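Local coordinates for protein probable uracil-DNA glycosylase (Acanthamoeba polyphaga mimivirus, PDB 5X55) that is a probable uracil-DNA glycosylase of the UDG superfamily, built around a four-stranded parallel beta sheet flanked by helices, at residues Y109-V123 with L158-L171. Numbering follows the deposited sequence.
Sequences YHFKSWIECFPDCKV and LEKRQRIVPYPELL
The indole of Trp114 is clamped between Ile164 and Pro168, and this sandwich is the tight heart of the contact. Ile164 CG2 lies over one face of the five-membered ring, 3.7 Å from its centroid, while Pro168 CD presses on the opposite face at 3.5 Å from the same centroid. With chi1 at -76°, CG sits anti to the carbonyl carbon, and the indole reaches from the short helix 114-117 into the other segment. There the ring nitrogen gives a nearly straight hydrogen bond, Trp114 NE1 to Pro166 O at 2.8 Å, close to the ring plane; together with the two faces it fixes the ring's rotation. Leu158 CD1 packs against Trp114 CB at 3.8 Å and reaches the indole at CE3, and Cys117 SG rests against the Pro168 ring.

Beside this core, the N-cap residue Ser113 makes a CH-pi contact, its CA 3.7 Å from the centroid of the Tyr167 ring, over one face. Farther along, Leu170 CD2 covers a face of Phe111, and the backbone of Lys112 is held by Glu169 through N to OE2, a long 3.3 Å bond; the other carboxylate oxygen forms a salt bridge with Arg96. One water links Lys112 O with Glu169, and another joins Tyr109 OH to Tyr167 N.

The loose, solvent-facing part is limited to the exposed Glu159 and Arg161, although Cys121 stays packed on Leu158, SG to CB. Arg161, the C-prime residue of the Schellman motif that ends helix 146-159, merely lays one guanidinium face against Ile115 CD1.

The contact thus seats helix 114-117 on the end of helix 146-159, on strand 164-165, which pairs antiparallel with strand 260-261, and on residues 166-171 that follow the strand, on the periphery of the chain.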
loop_
_atom_site.group_PDB
_atom_site.type_symbol
_atom_site.label_atom_id
_atom_site.label_comp_id
_atom_site.label_asym_id
_atom_site.label_seq_id
_atom_site.Cartn_x
_atom_site.Cartn_y
_atom_site.Cartn_z
ATOM N N TYR A 109 -5.274 20.610 4.341
ATOM C CA TYR A 109 -5.066 19.340 5.029
ATOM C C TYR A 109 -5.596 19.475 6.452
ATOM O O TYR A 109 -4.954 20.098 7.296
ATOM C CB TYR A 109 -3.577 19.012 5.010
ATOM C CG TYR A 109 -3.186 17.605 5.401
ATOM C CD1 TYR A 109 -2.905 17.280 6.725
ATOM C CD2 TYR A 109 -3.043 16.620 4.433
ATOM C CE1 TYR A 109 -2.527 16.007 7.073
ATOM C CE2 TYR A 109 -2.670 15.337 4.768
ATOM C CZ TYR A 109 -2.409 15.033 6.089
ATOM O OH TYR A 109 -2.027 13.753 6.417
ATOM N N HIS A 110 -6.754 18.881 6.730
ATOM C CA HIS A 110 -7.397 19.083 8.025
ATOM C C HIS A 110 -7.569 17.797 8.817
ATOM O O HIS A 110 -8.349 17.768 9.771
ATOM C CB HIS A 110 -8.734 19.793 7.826
ATOM C CG HIS A 110 -8.584 21.104 7.128
ATOM N ND1 HIS A 110 -7.856 22.145 7.666
ATOM C CD2 HIS A 110 -8.984 21.517 5.903
ATOM C CE1 HIS A 110 -7.853 23.160 6.822
ATOM N NE2 HIS A 110 -8.534 22.807 5.746
ATOM N N PHE A 111 -6.821 16.751 8.476
ATOM C CA PHE A 111 -6.915 15.513 9.226
ATOM C C PHE A 111 -6.286 15.686 10.599
ATOM O O PHE A 111 -5.278 16.374 10.756
ATOM C CB PHE A 111 -6.247 14.385 8.442
ATOM C CG PHE A 111 -6.798 14.248 7.063
ATOM C CD1 PHE A 111 -7.935 13.497 6.834
ATOM C CD2 PHE A 111 -6.223 14.931 6.000
ATOM C CE1 PHE A 111 -8.466 13.399 5.563
ATOM C CE2 PHE A 111 -6.756 14.832 4.735
ATOM C CZ PHE A 111 -7.878 14.064 4.519
ATOM N N LYS A 112 -6.914 15.084 11.603
ATOM C CA LYS A 112 -6.372 15.129 12.949
ATOM C C LYS A 112 -5.207 14.151 13.100
ATOM O O LYS A 112 -5.183 13.079 12.486
ATOM C CB LYS A 112 -7.466 14.788 13.958
ATOM C CG LYS A 112 -8.599 15.790 14.019
ATOM C CD LYS A 112 -9.941 15.086 14.245
ATOM C CE LYS A 112 -9.951 14.257 15.528
ATOM N NZ LYS A 112 -11.158 13.350 15.623
ATOM N N SER A 113 -4.252 14.508 13.961
ATOM C CA SER A 113 -3.166 13.596 14.293
ATOM C C SER A 113 -3.650 12.524 15.265
ATOM O O SER A 113 -4.777 12.548 15.755
ATOM C CB SER A 113 -1.973 14.359 14.882
ATOM O OG SER A 113 -2.254 14.837 16.191
ATOM N N TRP A 114 -2.767 11.572 15.563
ATOM C CA TRP A 114 -3.119 10.494 16.480
ATOM C C TRP A 114 -3.508 11.022 17.857
ATOM O O TRP A 114 -4.533 10.615 18.420
ATOM C CB TRP A 114 -1.969 9.502 16.577
ATOM C CG TRP A 114 -1.911 8.632 15.366
ATOM C CD1 TRP A 114 -1.429 8.977 14.130
ATOM C CD2 TRP A 114 -2.385 7.290 15.254
ATOM N NE1 TRP A 114 -1.571 7.926 13.259
ATOM C CE2 TRP A 114 -2.141 6.872 13.924
ATOM C CE3 TRP A 114 -2.982 6.392 16.148
ATOM C CZ2 TRP A 114 -2.480 5.596 13.464
ATOM C CZ3 TRP A 114 -3.315 5.120 15.692
ATOM C CH2 TRP A 114 -3.063 4.737 14.354
ATOM N N ILE A 115 -2.703 11.931 18.420
ATOM C CA ILE A 115 -3.005 12.431 19.759
ATOM C C ILE A 115 -4.270 13.298 19.767
ATOM O O ILE A 115 -4.895 13.466 20.821
ATOM C CB ILE A 115 -1.779 13.173 20.346
ATOM C CG1 ILE A 115 -1.960 13.404 21.847
ATOM C CG2 ILE A 115 -1.514 14.486 19.628
ATOM C CD1 ILE A 115 -2.180 12.116 22.642
ATOM N N GLU A 116 -4.697 13.817 18.616
ATOM C CA GLU A 116 -5.972 14.529 18.564
ATOM C C GLU A 116 -7.164 13.570 18.507
ATOM O O GLU A 116 -8.164 13.799 19.200
ATOM C CB GLU A 116 -5.979 15.497 17.378
ATOM C CG GLU A 116 -4.723 16.366 17.353
ATOM C CD GLU A 116 -4.734 17.449 16.280
ATOM O OE1 GLU A 116 -4.302 18.586 16.570
ATOM O OE2 GLU A 116 -5.163 17.170 15.145
ATOM N N CYS A 117 -7.077 12.487 17.706
ATOM C CA CYS A 117 -8.154 11.491 17.638
ATOM C C CYS A 117 -8.276 10.684 18.918
ATOM O O CYS A 117 -9.360 10.174 19.219
ATOM C CB CYS A 117 -7.938 10.493 16.493
ATOM S SG CYS A 117 -7.938 11.209 14.870
ATOM N N PHE A 118 -7.180 10.488 19.635
ATOM C CA PHE A 118 -7.176 9.679 20.850
ATOM C C PHE A 118 -6.464 10.461 21.942
ATOM O O PHE A 118 -5.335 10.130 22.317
ATOM C CB PHE A 118 -6.509 8.320 20.634
ATOM C CG PHE A 118 -7.089 7.520 19.494
ATOM C CD1 PHE A 118 -8.323 6.899 19.621
ATOM C CD2 PHE A 118 -6.387 7.373 18.302
ATOM C CE1 PHE A 118 -8.854 6.156 18.582
ATOM C CE2 PHE A 118 -6.904 6.630 17.261
ATOM C CZ PHE A 118 -8.145 6.017 17.400
ATOM N N PRO A 119 -7.112 11.496 22.489
ATOM C CA PRO A 119 -6.432 12.350 23.474
ATOM C C PRO A 119 -5.872 11.576 24.651
ATOM O O PRO A 119 -4.840 11.971 25.210
ATOM C CB PRO A 119 -7.533 13.324 23.921
ATOM C CG PRO A 119 -8.558 13.275 22.862
ATOM C CD PRO A 119 -8.516 11.891 22.287
ATOM N N ASP A 120 -6.510 10.469 25.026
ATOM C CA ASP A 120 -6.109 9.668 26.171
ATOM C C ASP A 120 -5.480 8.343 25.752
ATOM O O ASP A 120 -5.429 7.400 26.548
ATOM C CB ASP A 120 -7.317 9.454 27.086
ATOM C CG ASP A 120 -7.934 10.781 27.554
ATOM O OD1 ASP A 120 -7.202 11.619 28.137
ATOM O OD2 ASP A 120 -9.138 11.007 27.307
ATOM N N CYS A 121 -5.008 8.264 24.504
ATOM C CA CYS A 121 -4.233 7.136 23.982
ATOM C C CYS A 121 -5.044 5.848 23.943
ATOM O O CYS A 121 -4.494 4.755 24.009
ATOM C CB CYS A 121 -2.940 6.945 24.773
ATOM S SG CYS A 121 -2.043 8.516 24.917
ATOM N N LYS A 122 -6.358 5.966 23.791
ATOM C CA LYS A 122 -7.255 4.810 23.754
ATOM C C LYS A 122 -7.421 4.309 22.315
ATOM O O LYS A 122 -8.510 4.363 21.735
ATOM C CB LYS A 122 -8.595 5.201 24.367
ATOM C CG LYS A 122 -9.082 6.487 23.716
ATOM C CD LYS A 122 -9.854 7.432 24.588
ATOM C CE LYS A 122 -9.676 8.779 23.952
ATOM N NZ LYS A 122 -8.257 8.808 23.581
ATOM N N VAL A 123 -6.313 3.818 21.739
ATOM C CA VAL A 123 -6.294 3.478 20.310
ATOM C C VAL A 123 -7.354 2.435 19.998
ATOM O O VAL A 123 -7.446 1.389 20.650
ATOM C CB VAL A 123 -4.905 2.989 19.866
ATOM C CG1 VAL A 123 -5.002 2.314 18.484
ATOM C CG2 VAL A 123 -3.953 4.144 19.793
ATOM N N LEU A 158 1.630 6.383 21.444
ATOM C CA LEU A 158 0.962 7.650 21.749
ATOM C C LEU A 158 1.316 8.171 23.134
ATOM O O LEU A 158 1.385 9.395 23.333
ATOM C CB LEU A 158 -0.552 7.509 21.646
ATOM C CG LEU A 158 -1.093 8.074 20.345
ATOM C CD1 LEU A 158 -0.721 7.110 19.234
ATOM C CD2 LEU A 158 -2.607 8.319 20.420
ATOM N N GLU A 159 1.520 7.266 24.107
ATOM C CA GLU A 159 1.914 7.691 25.451
ATOM C C GLU A 159 3.284 8.360 25.460
ATOM O O GLU A 159 3.508 9.291 26.241
ATOM C CB GLU A 159 1.871 6.512 26.425
ATOM C CG GLU A 159 0.543 6.384 27.178
ATOM C CD GLU A 159 0.336 7.501 28.197
ATOM O OE1 GLU A 159 -0.295 8.526 27.855
ATOM O OE2 GLU A 159 0.818 7.356 29.345
ATOM N N LYS A 160 4.196 7.927 24.594
ATOM C CA LYS A 160 5.485 8.590 24.451
ATOM C C LYS A 160 5.446 9.779 23.503
ATOM O O LYS A 160 6.507 10.324 23.186
ATOM C CB LYS A 160 6.543 7.600 23.975
ATOM C CG LYS A 160 6.590 6.345 24.805
ATOM C CD LYS A 160 7.637 5.387 24.299
ATOM C CE LYS A 160 7.986 4.359 25.370
ATOM N NZ LYS A 160 9.151 3.513 24.970
ATOM N N ARG A 161 4.260 10.168 23.026
ATOM C CA ARG A 161 4.086 11.341 22.163
ATOM C C ARG A 161 4.817 11.214 20.824
ATOM O O ARG A 161 5.246 12.223 20.255
ATOM C CB ARG A 161 4.522 12.622 22.878
ATOM C CG ARG A 161 3.776 12.907 24.168
ATOM C CD ARG A 161 2.312 13.277 23.929
ATOM N NE ARG A 161 1.414 12.802 24.968
ATOM C CZ ARG A 161 0.251 13.347 25.315
ATOM N NH1 ARG A 161 -0.185 14.416 24.668
ATOM N NH2 ARG A 161 -0.478 12.812 26.279
ATOM N N GLN A 162 4.948 9.999 20.283
ATOM C CA GLN A 162 5.537 9.826 18.955
ATOM C C GLN A 162 4.558 10.258 17.874
ATOM O O GLN A 162 3.360 9.971 17.957
ATOM C CB GLN A 162 5.930 8.372 18.735
ATOM C CG GLN A 162 6.983 7.886 19.709
ATOM C CD GLN A 162 7.325 6.430 19.506
ATOM O OE1 GLN A 162 6.645 5.716 18.763
ATOM N NE2 GLN A 162 8.394 5.976 20.166
ATOM N N ARG A 163 5.076 10.918 16.831
ATOM C CA ARG A 163 4.240 11.428 15.736
ATOM C C ARG A 163 4.054 10.336 14.686
ATOM O O ARG A 163 4.712 10.301 13.642
ATOM C CB ARG A 163 4.858 12.681 15.124
ATOM C CG ARG A 163 5.550 13.556 16.131
ATOM C CD ARG A 163 5.795 14.910 15.645
ATOM N NE ARG A 163 4.678 15.776 15.943
ATOM C CZ ARG A 163 4.135 16.680 15.156
ATOM N NH1 ARG A 163 4.628 16.870 13.977
ATOM N NH2 ARG A 163 3.096 17.358 15.592
ATOM N N ILE A 164 3.121 9.436 14.973
ATOM C CA ILE A 164 2.800 8.361 14.049
ATOM C C ILE A 164 2.215 8.931 12.766
ATOM O O ILE A 164 1.402 9.859 12.799
ATOM C CB ILE A 164 1.826 7.391 14.726
ATOM C CG1 ILE A 164 2.476 6.821 15.994
ATOM C CG2 ILE A 164 1.363 6.337 13.735
ATOM C CD1 ILE A 164 1.597 5.837 16.753
ATOM N N VAL A 165 2.666 8.404 11.629
ATOM C CA VAL A 165 2.137 8.728 10.306
ATOM C C VAL A 165 1.820 7.401 9.623
ATOM O O VAL A 165 2.452 6.381 9.944
ATOM C CB VAL A 165 3.124 9.571 9.480
ATOM C CG1 VAL A 165 3.390 10.912 10.157
ATOM C CG2 VAL A 165 4.447 8.792 9.230
ATOM N N PRO A 166 0.814 7.334 8.737
ATOM C CA PRO A 166 -0.123 8.419 8.423
ATOM C C PRO A 166 -1.096 8.680 9.575
ATOM O O PRO A 166 -1.153 7.859 10.489
ATOM C CB PRO A 166 -0.869 7.888 7.196
ATOM C CG PRO A 166 -0.889 6.398 7.418
ATOM C CD PRO A 166 0.482 6.095 8.005
ATOM N N TYR A 167 -1.831 9.799 9.520
ATOM C CA TYR A 167 -2.822 10.122 10.536
ATOM C C TYR A 167 -3.955 9.097 10.510
ATOM O O TYR A 167 -4.170 8.418 9.498
ATOM C CB TYR A 167 -3.357 11.535 10.320
ATOM C CG TYR A 167 -2.351 12.622 10.669
ATOM C CD1 TYR A 167 -1.144 12.307 11.283
ATOM C CD2 TYR A 167 -2.614 13.959 10.396
ATOM C CE1 TYR A 167 -0.240 13.281 11.604
ATOM C CE2 TYR A 167 -1.705 14.947 10.715
ATOM C CZ TYR A 167 -0.519 14.599 11.316
ATOM O OH TYR A 167 0.399 15.564 11.633
ATOM N N PRO A 168 -4.672 8.941 11.629
ATOM C CA PRO A 168 -5.560 7.778 11.756
ATOM C C PRO A 168 -6.745 7.802 10.802
ATOM O O PRO A 168 -7.211 6.735 10.400
ATOM C CB PRO A 168 -5.995 7.814 13.232
ATOM C CG PRO A 168 -5.579 9.104 13.756
ATOM C CD PRO A 168 -4.526 9.680 12.898
ATOM N N GLU A 169 -7.236 8.972 10.401
ATOM C CA GLU A 169 -8.298 8.966 9.409
ATOM C C GLU A 169 -7.793 8.552 8.035
ATOM O O GLU A 169 -8.613 8.285 7.150
ATOM C CB GLU A 169 -8.961 10.343 9.321
ATOM C CG GLU A 169 -9.566 10.838 10.642
ATOM C CD GLU A 169 -10.180 12.236 10.520
ATOM O OE1 GLU A 169 -11.373 12.329 10.124
ATOM O OE2 GLU A 169 -9.468 13.236 10.794
ATOM N N LEU A 170 -6.474 8.480 7.839
ATOM C CA LEU A 170 -5.900 7.966 6.600
ATOM C C LEU A 170 -5.298 6.573 6.746
ATOM O O LEU A 170 -4.866 5.995 5.742
ATOM C CB LEU A 170 -4.833 8.922 6.083
ATOM C CG LEU A 170 -5.313 10.346 5.881
ATOM C CD1 LEU A 170 -4.147 11.207 5.413
ATOM C CD2 LEU A 170 -6.434 10.332 4.860
ATOM N N LEU A 171 -5.267 6.025 7.961
ATOM C CA LEU A 171 -4.562 4.773 8.227
ATOM C C LEU A 171 -4.994 3.648 7.287
ATOM O O LEU A 171 -4.163 2.888 6.770
ATOM C CB LEU A 171 -4.803 4.357 9.679
ATOM C CG LEU A 171 -4.164 3.019 10.050
ATOM C CD1 LEU A 171 -2.656 3.144 9.929
ATOM C CD2 LEU A 171 -4.579 2.591 11.446
HETATM O O HOH W 1 -1.051 11.452 7.358
HETATM O O HOH W 2 -6.750 11.817 11.058
HETATM O O HOH W 3 0.299 11.729 14.792
#